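Local atomic coordinates of probable exosome complex exonuclease 2 (Methanothermobacter thermautotrophicus, PDB entry 2WNR), a protein that probably serves as a non-catalytic component of the RNA-degrading archaeal exosome, helping to shape the active site of its partner subunit Rrp41. Residues Cys196-Ile201 / Ser252-Lys257; Arg29-Phe34 / Gly202-Leu207. All blocks are in the same frame, centred on the assembly; numbering follows the deposited sequence.

Interaction 1. Residues Cys196-Ile201 / Ser252-Lys257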
ATOM      1  N   CYS A 196      12.028 -11.637  30.715  1.00 24.40           N
ATOM      2  CA  CYS A 196      13.429 -12.011  30.634  1.00 23.87           C
ATOM      3  C   CYS A 196      13.683 -12.768  29.338  1.00 23.80           C
ATOM      4  O   CYS A 196      12.965 -13.719  29.023  1.00 24.76           O
ATOM      5  CB  CYS A 196      13.786 -12.903  31.812  1.00 23.23           C
ATOM      6  SG  CYS A 196      13.790 -12.067  33.390  1.00 26.49           S
ATOM      7  N   THR A 197      14.699 -12.337  28.591  1.00 22.85           N
ATOM      8  CA  THR A 197      15.114 -13.012  27.369  1.00 22.08           C
ATOM      9  C   THR A 197      16.469 -13.662  27.584  1.00 22.23           C
ATOM     10  O   THR A 197      17.396 -13.028  28.089  1.00 22.45           O
ATOM     11  CB  THR A 197      15.196 -12.043  26.174  1.00 22.38           C
ATOM     12  OG1 THR A 197      13.894 -11.520  25.901  1.00 24.00           O
ATOM     13  CG2 THR A 197      15.680 -12.754  24.928  1.00 21.26           C
ATOM     14  N   PHE A 198      16.566 -14.929  27.193  1.00 22.11           N
ATOM     15  CA  PHE A 198      17.790 -15.715  27.314  1.00 22.01           C
ATOM     16  C   PHE A 198      18.298 -16.107  25.940  1.00 22.28           C
ATOM     17  O   PHE A 198      17.514 -16.301  25.021  1.00 23.52           O
ATOM     18  CB  PHE A 198      17.521 -16.992  28.111  1.00 22.37           C
ATOM     19  CG  PHE A 198      16.984 -16.745  29.482  1.00 22.23           C
ATOM     20  CD1 PHE A 198      17.823 -16.786  30.579  1.00 18.85           C
ATOM     21  CD2 PHE A 198      15.635 -16.474  29.679  1.00 22.59           C
ATOM     22  CE1 PHE A 198      17.326 -16.554  31.859  1.00 22.96           C
ATOM     23  CE2 PHE A 198      15.128 -16.242  30.955  1.00 21.42           C
ATOM     24  CZ  PHE A 198      15.970 -16.282  32.045  1.00 20.18           C
ATOM     25  N   ALA A 199      19.608 -16.250  25.811  1.00 21.34           N
ATOM     26  CA  ALA A 199      20.205 -16.694  24.564  1.00 21.63           C
ATOM     27  C   ALA A 199      20.991 -17.980  24.774  1.00 22.43           C
ATOM     28  O   ALA A 199      21.838 -18.053  25.664  1.00 23.07           O
ATOM     29  CB  ALA A 199      21.104 -15.607  23.995  1.00 21.81           C
ATOM     30  N   LYS A 200      20.699 -18.994  23.960  1.00 23.00           N
ATOM     31  CA  LYS A 200      21.477 -20.234  23.972  1.00 22.77           C
ATOM     32  C   LYS A 200      22.774 -20.055  23.190  1.00 23.38           C
ATOM     33  O   LYS A 200      22.761 -19.884  21.966  1.00 23.81           O
ATOM     34  CB  LYS A 200      20.666 -21.395  23.398  1.00 23.40           C
ATOM     35  CG  LYS A 200      21.424 -22.725  23.273  1.00 22.90           C
ATOM     36  CD  LYS A 200      21.434 -23.517  24.572  1.00 22.94           C
ATOM     37  CE  LYS A 200      22.141 -24.852  24.398  1.00 22.04           C
ATOM     38  NZ  LYS A 200      21.387 -25.841  23.585  1.00 22.27           N
ATOM     39  N   ILE A 201      23.884 -20.077  23.916  1.00 23.23           N
ATOM     40  CA  ILE A 201      25.206 -20.033  23.323  1.00 23.09           C
ATOM     41  C   ILE A 201      25.964 -21.204  23.918  1.00 23.91           C
ATOM     42  O   ILE A 201      25.921 -21.422  25.137  1.00 24.18           O
ATOM     43  CB  ILE A 201      25.936 -18.693  23.603  1.00 22.82           C
ATOM     44  CG1 ILE A 201      25.153 -17.524  22.998  1.00 23.77           C
ATOM     45  CG2 ILE A 201      27.341 -18.720  23.009  1.00 23.01           C
ATOM     46  CD1 ILE A 201      25.356 -16.187  23.687  1.00 23.22           C
ATOM     47  N   SER A 252      12.912 -21.140  35.330  1.00 19.39           N
ATOM     48  CA  SER A 252      13.444 -21.053  36.687  1.00 20.49           C
ATOM     49  C   SER A 252      14.093 -19.693  36.960  1.00 20.83           C
ATOM     50  O   SER A 252      13.659 -18.978  37.866  1.00 22.59           O
ATOM     51  CB  SER A 252      14.419 -22.205  36.964  1.00 20.32           C
ATOM     52  OG  SER A 252      14.875 -22.179  38.303  1.00 20.51           O
ATOM     53  N   ILE A 253      15.104 -19.328  36.169  1.00 20.07           N
ATOM     54  CA  ILE A 253      15.748 -18.018  36.315  1.00 19.49           C
ATOM     55  C   ILE A 253      14.730 -16.884  36.179  1.00 20.58           C
ATOM     56  O   ILE A 253      14.636 -16.035  37.067  1.00 22.00           O
ATOM     57  CB  ILE A 253      16.964 -17.794  35.351  1.00 18.49           C
ATOM     58  CG1 ILE A 253      18.164 -18.654  35.761  1.00 16.05           C
ATOM     59  CG2 ILE A 253      17.408 -16.359  35.371  1.00 13.15           C
ATOM     60  CD1 ILE A 253      18.503 -19.729  34.771  1.00 12.60           C
ATOM     61  N   ALA A 254      13.961 -16.884  35.092  1.00 20.57           N
ATOM     62  CA  ALA A 254      12.991 -15.813  34.841  1.00 21.26           C
ATOM     63  C   ALA A 254      12.092 -15.555  36.056  1.00 23.02           C
ATOM     64  O   ALA A 254      11.888 -14.403  36.452  1.00 23.09           O
ATOM     65  CB  ALA A 254      12.160 -16.103  33.592  1.00 19.23           C
ATOM     66  N   VAL A 255      11.597 -16.631  36.666  1.00 24.15           N
ATOM     67  CA  VAL A 255      10.719 -16.536  37.834  1.00 24.63           C
ATOM     68  C   VAL A 255      11.409 -15.944  39.090  1.00 26.13           C
ATOM     69  O   VAL A 255      10.743 -15.377  39.960  1.00 26.28           O
ATOM     70  CB  VAL A 255      10.015 -17.902  38.103  1.00 24.81           C
ATOM     71  CG1 VAL A 255       9.233 -17.901  39.413  1.00 20.97           C
ATOM     72  CG2 VAL A 255       9.082 -18.232  36.945  1.00 23.77           C
ATOM     73  N   GLU A 256      12.734 -16.049  39.174  1.00 26.99           N
ATOM     74  CA  GLU A 256      13.464 -15.457  40.301  1.00 27.72           C
ATOM     75  C   GLU A 256      14.046 -14.072  39.992  1.00 26.14           C
ATOM     76  O   GLU A 256      14.406 -13.335  40.900  1.00 26.46           O
ATOM     77  CB  GLU A 256      14.549 -16.404  40.830  1.00 29.91           C
ATOM     78  CG  GLU A 256      15.733 -16.622  39.885  1.00 35.40           C
ATOM     79  CD  GLU A 256      16.931 -17.260  40.574  1.00 39.05           C
ATOM     80  OE1 GLU A 256      16.816 -18.422  41.030  1.00 35.88           O
ATOM     81  OE2 GLU A 256      17.988 -16.592  40.647  1.00 40.81           O
ATOM     82  N   LYS A 257      14.125 -13.728  38.712  1.00 25.11           N
ATOM     83  CA  LYS A 257      14.597 -12.408  38.288  1.00 23.89           C
ATOM     84  C   LYS A 257      13.487 -11.352  38.201  1.00 24.55           C
ATOM     85  O   LYS A 257      13.666 -10.234  38.670  1.00 25.93           O
ATOM     86  CB  LYS A 257      15.358 -12.497  36.956  1.00 22.44           C
ATOM     87  CG  LYS A 257      16.751 -13.122  37.064  1.00 20.42           C
ATOM     88  CD  LYS A 257      17.749 -12.147  37.668  1.00 18.02           C
ATOM     89  CE  LYS A 257      19.001 -12.848  38.138  1.00 15.95           C
ATOM     90  NZ  LYS A 257      20.005 -11.847  38.568  1.00 18.43           N
TER
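Phe198 reaches from strand 193-201 to helix 244-268 and meets it with the rim of its ring. CE1 lies 3.5 Å from Ile253 CG2, CZ lies 3.7 Å from the backbone N of Ala254, and CE2 rests 4.0 Å from Ala254 CB, all near the plane of the ring. Its CB points toward the helix, and chi1 (-58°) sets CG anti to the carbonyl carbon; the ring then arrives edge-on. Ile253 presents CB and CG2, its side chain running obliquely to that of Phe198. A small residue suits position 254, because the methyl of Ala254 also receives Cys196 CB and the strand comes in close, Cys196 CA to Ala254 CA being 5.7 Å. An alanine in place of Phe198 would probably open a gap between sheet and helix and leave Ile253 CG2 without the ring edge it packs against. The contact is looser at Lys257, where only CB approaches Cys196 SG, at 3.9 Å, before the chain leads its amine away to a weak hydrogen bond with His32 O; Ser252 and Glu256 face solvent on the helix. This is sheet-against-helix packing in the 3' exoribonuclease domain 2, the N-to-C directions of the two short segments 146° apart, nearer antiparallel than parallel. Ile205 and Leu207 of strand 204-207 border Phe198, Ile221 of strand 219-226 touches it too, and Ile223 and Val225 of that strand meet Ala254.

Interaction 2. Residues Arg29-Phe34 / Gly202-Leu207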
ATOM      1  N   ARG A  29      30.150 -10.164  32.738  1.00 28.09           N
ATOM      2  CA  ARG A  29      29.061 -10.378  33.697  1.00 27.05           C
ATOM      3  C   ARG A  29      28.752 -11.851  33.913  1.00 27.47           C
ATOM      4  O   ARG A  29      29.233 -12.715  33.174  1.00 26.99           O
ATOM      5  CB  ARG A  29      27.795  -9.598  33.321  1.00 25.66           C
ATOM      6  CG  ARG A  29      27.572  -9.450  31.846  1.00 24.13           C
ATOM      7  CD  ARG A  29      26.373  -8.571  31.548  1.00 18.21           C
ATOM      8  NE  ARG A  29      26.176  -8.465  30.108  1.00  9.95           N
ATOM      9  CZ  ARG A  29      25.067  -8.794  29.461  1.00 13.74           C
ATOM     10  NH1 ARG A  29      25.026  -8.646  28.149  1.00 15.19           N
ATOM     11  NH2 ARG A  29      23.990  -9.238  30.111  1.00  9.13           N
ATOM     12  N   SER A  30      27.972 -12.122  34.958  1.00 27.88           N
ATOM     13  CA  SER A  30      27.486 -13.464  35.251  1.00 27.31           C
ATOM     14  C   SER A  30      26.647 -13.947  34.074  1.00 26.26           C
ATOM     15  O   SER A  30      26.217 -13.143  33.238  1.00 25.98           O
ATOM     16  CB  SER A  30      26.655 -13.461  36.541  1.00 28.04           C
ATOM     17  OG  SER A  30      25.936 -14.677  36.711  1.00 29.82           O
ATOM     18  N   LEU A  31      26.427 -15.257  34.009  1.00 24.11           N
ATOM     19  CA  LEU A  31      25.593 -15.833  32.972  1.00 22.94           C
ATOM     20  C   LEU A  31      24.137 -15.383  33.066  1.00 23.48           C
ATOM     21  O   LEU A  31      23.480 -15.226  32.049  1.00 24.53           O
ATOM     22  CB  LEU A  31      25.678 -17.354  32.990  1.00 22.13           C
ATOM     23  CG  LEU A  31      26.837 -18.022  32.244  1.00 20.53           C
ATOM     24  CD1 LEU A  31      26.449 -19.459  31.909  1.00 16.34           C
ATOM     25  CD2 LEU A  31      27.232 -17.272  30.977  1.00 16.23           C
ATOM     26  N   HIS A  32      23.642 -15.167  34.280  1.00 24.71           N
ATOM     27  CA  HIS A  32      22.258 -14.731  34.472  1.00 25.21           C
ATOM     28  C   HIS A  32      22.182 -13.307  35.050  1.00 24.93           C
ATOM     29  O   HIS A  32      21.455 -13.050  36.017  1.00 25.28           O
ATOM     30  CB  HIS A  32      21.479 -15.720  35.361  1.00 25.77           C
ATOM     31  CG  HIS A  32      21.765 -17.163  35.076  1.00 25.49           C
ATOM     32  ND1 HIS A  32      22.050 -18.071  36.073  1.00 29.60           N
ATOM     33  CD2 HIS A  32      21.809 -17.855  33.913  1.00 26.75           C
ATOM     34  CE1 HIS A  32      22.254 -19.262  35.536  1.00 27.58           C
ATOM     35  NE2 HIS A  32      22.116 -19.157  34.227  1.00 27.35           N
ATOM     36  N   GLU A  33      22.926 -12.385  34.445  1.00 24.50           N
ATOM     37  CA  GLU A  33      22.983 -11.000  34.917  1.00 22.83           C
ATOM     38  C   GLU A  33      22.630  -9.989  33.827  1.00 22.37           C
ATOM     39  O   GLU A  33      23.220  -9.994  32.744  1.00 21.74           O
ATOM     40  CB  GLU A  33      24.372 -10.693  35.487  1.00 22.68           C
ATOM     41  CG  GLU A  33      24.542  -9.258  35.969  1.00 21.15           C
ATOM     42  CD  GLU A  33      25.918  -8.973  36.535  1.00 19.96           C
ATOM     43  OE1 GLU A  33      26.700  -9.926  36.750  1.00 17.34           O
ATOM     44  OE2 GLU A  33      26.214  -7.782  36.778  1.00 18.68           O
ATOM     45  N   PHE A  34      21.672  -9.115  34.136  1.00 22.42           N
ATOM     46  CA  PHE A  34      21.303  -8.003  33.259  1.00 21.53           C
ATOM     47  C   PHE A  34      22.403  -6.965  33.172  1.00 22.53           C
ATOM     48  O   PHE A  34      23.251  -6.866  34.064  1.00 23.24           O
ATOM     49  CB  PHE A  34      20.041  -7.314  33.776  1.00 20.82           C
ATOM     50  CG  PHE A  34      18.777  -8.004  33.392  1.00 20.56           C
ATOM     51  CD1 PHE A  34      18.161  -7.719  32.183  1.00 17.43           C
ATOM     52  CD2 PHE A  34      18.200  -8.943  34.233  1.00 18.75           C
ATOM     53  CE1 PHE A  34      16.999  -8.359  31.816  1.00 17.02           C
ATOM     54  CE2 PHE A  34      17.028  -9.582  33.869  1.00 19.46           C
ATOM     55  CZ  PHE A  34      16.430  -9.289  32.660  1.00 14.80           C
ATOM     56  N   GLY A 202      26.650 -21.958  23.056  1.00 23.93           N
ATOM     57  CA  GLY A 202      27.336 -23.171  23.466  1.00 22.94           C
ATOM     58  C   GLY A 202      26.344 -24.079  24.152  1.00 22.96           C
ATOM     59  O   GLY A 202      25.283 -24.364  23.604  1.00 22.64           O
ATOM     60  N   ASN A 203      26.681 -24.510  25.365  1.00 23.54           N
ATOM     61  CA  ASN A 203      25.794 -25.361  26.166  1.00 23.72           C
ATOM     62  C   ASN A 203      25.053 -24.580  27.252  1.00 23.85           C
ATOM     63  O   ASN A 203      24.482 -25.164  28.171  1.00 24.80           O
ATOM     64  CB  ASN A 203      26.597 -26.491  26.820  1.00 23.37           C
ATOM     65  CG  ASN A 203      27.371 -27.324  25.815  1.00 25.07           C
ATOM     66  OD1 ASN A 203      28.506 -27.705  26.074  1.00 27.59           O
ATOM     67  ND2 ASN A 203      26.760 -27.620  24.669  1.00 26.33           N
ATOM     68  N   GLU A 204      25.074 -23.255  27.152  1.00 23.62           N
ATOM     69  CA  GLU A 204      24.591 -22.412  28.235  1.00 23.45           C
ATOM     70  C   GLU A 204      23.456 -21.522  27.774  1.00 22.56           C
ATOM     71  O   GLU A 204      23.402 -21.131  26.607  1.00 23.32           O
ATOM     72  CB  GLU A 204      25.730 -21.535  28.783  1.00 23.56           C
ATOM     73  CG  GLU A 204      26.975 -22.293  29.263  1.00 24.94           C
ATOM     74  CD  GLU A 204      26.716 -23.171  30.475  1.00 28.51           C
ATOM     75  OE1 GLU A 204      25.731 -22.916  31.208  1.00 29.77           O
ATOM     76  OE2 GLU A 204      27.506 -24.122  30.694  1.00 27.05           O
ATOM     77  N   ILE A 205      22.548 -21.201  28.686  1.00 21.76           N
ATOM     78  CA  ILE A 205      21.633 -20.093  28.436  1.00 22.95           C
ATOM     79  C   ILE A 205      22.112 -18.846  29.180  1.00 23.26           C
ATOM     80  O   ILE A 205      22.464 -18.907  30.365  1.00 23.74           O
ATOM     81  CB  ILE A 205      20.150 -20.423  28.742  1.00 22.76           C
ATOM     82  CG1 ILE A 205      19.989 -21.048  30.126  1.00 23.39           C
ATOM     83  CG2 ILE A 205      19.570 -21.341  27.652  1.00 22.56           C
ATOM     84  CD1 ILE A 205      18.616 -20.853  30.721  1.00 25.41           C
ATOM     85  N   VAL A 206      22.166 -17.723  28.468  1.00 23.23           N
ATOM     86  CA  VAL A 206      22.607 -16.485  29.088  1.00 23.98           C
ATOM     87  C   VAL A 206      21.496 -15.466  29.076  1.00 23.82           C
ATOM     88  O   VAL A 206      20.800 -15.319  28.075  1.00 25.32           O
ATOM     89  CB  VAL A 206      23.939 -15.866  28.510  1.00 24.33           C
ATOM     90  CG1 VAL A 206      24.958 -16.900  28.081  1.00 24.03           C
ATOM     91  CG2 VAL A 206      23.712 -14.756  27.514  1.00 26.35           C
ATOM     92  N   LEU A 207      21.338 -14.768  30.196  1.00 23.08           N
ATOM     93  CA  LEU A 207      20.261 -13.802  30.352  1.00 23.08           C
ATOM     94  C   LEU A 207      20.669 -12.451  29.784  1.00 23.07           C
ATOM     95  O   LEU A 207      21.789 -11.999  30.009  1.00 24.00           O
ATOM     96  CB  LEU A 207      19.862 -13.678  31.830  1.00 23.12           C
ATOM     97  CG  LEU A 207      18.893 -12.588  32.304  1.00 22.26           C
ATOM     98  CD1 LEU A 207      17.488 -12.804  31.752  1.00 20.10           C
ATOM     99  CD2 LEU A 207      18.867 -12.560  33.828  1.00 22.22           C
TER
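Leu207 receives the loop 29-34 with both its backbone and its side chain, at the end of an outermost strand of the four-stranded antiparallel sheet in the 3' exoribonuclease domain 2 of this RNase PH family protein. Its N-H donates to Leu31 O over 2.9 Å in a nearly straight bond (166°), and the same oxygen takes a CA-H...O contact from Val206. Segment 29-34 has no regular structure, and this is the one backbone hydrogen bond between it and 202-207. Chi1 (171°) puts Leu207 CG anti to the backbone N, where it sits over one face of the Phe34 ring, displaced toward the rim, in a CH-pi contact 4.2 Å from the centroid; CD2 comes within 3.5 Å of Phe34 CE2. A branched aliphatic tip suits this place, since CD1 lies nearest Phe34 CZ and CD2 nearest CE2.

Leu31 divides its branches between two residues of the strand: CD2 packs 3.7 Å from Val206 CG1, and CD1 lies against Glu204, nearest to OE1. Bent at chi2, Glu204 passes the leucine at about a right angle, and its OE2 forms a salt bridge with Lys23. Ile20 of helix 11-21 touches Leu31, Glu204 and Val206, adding a helical side to the cluster. The imidazole of His32 sets its edge toward Ile205 O, while Leu31 CB stands over one face near the rim.

Arg29 suits its place by its several N-H groups. NE pairs with Asp27, and NH2 bonds Asp208 O, just after the strand. The chain, extended from CG to NE, carries the guanidinium to Glu33, where NH2 donates to Glu33 O at 2.8 Å, with that oxygen just 3° out of the guanidinium plane.

The centres of the two interactions lie 8 Å apart, and they share one antiparallel sheet, in which strands 193-201 and 204-207 are neighbours and follow each other in the chain. Ala199 N and Val206 O, 2.7 Å apart, probably form a hydrogen bond joining them. Along the chain the order is 29-34, 196-201, 202-207, 252-257, so the segments of interactions 1 and 2 alternate. Interaction 1 packs the late helix 244-268 on the sheet within the 3' exoribonuclease domain 2 range, while interaction 2 brings an N-terminal loop, following helix 11-21, to an outermost strand of the same sheet.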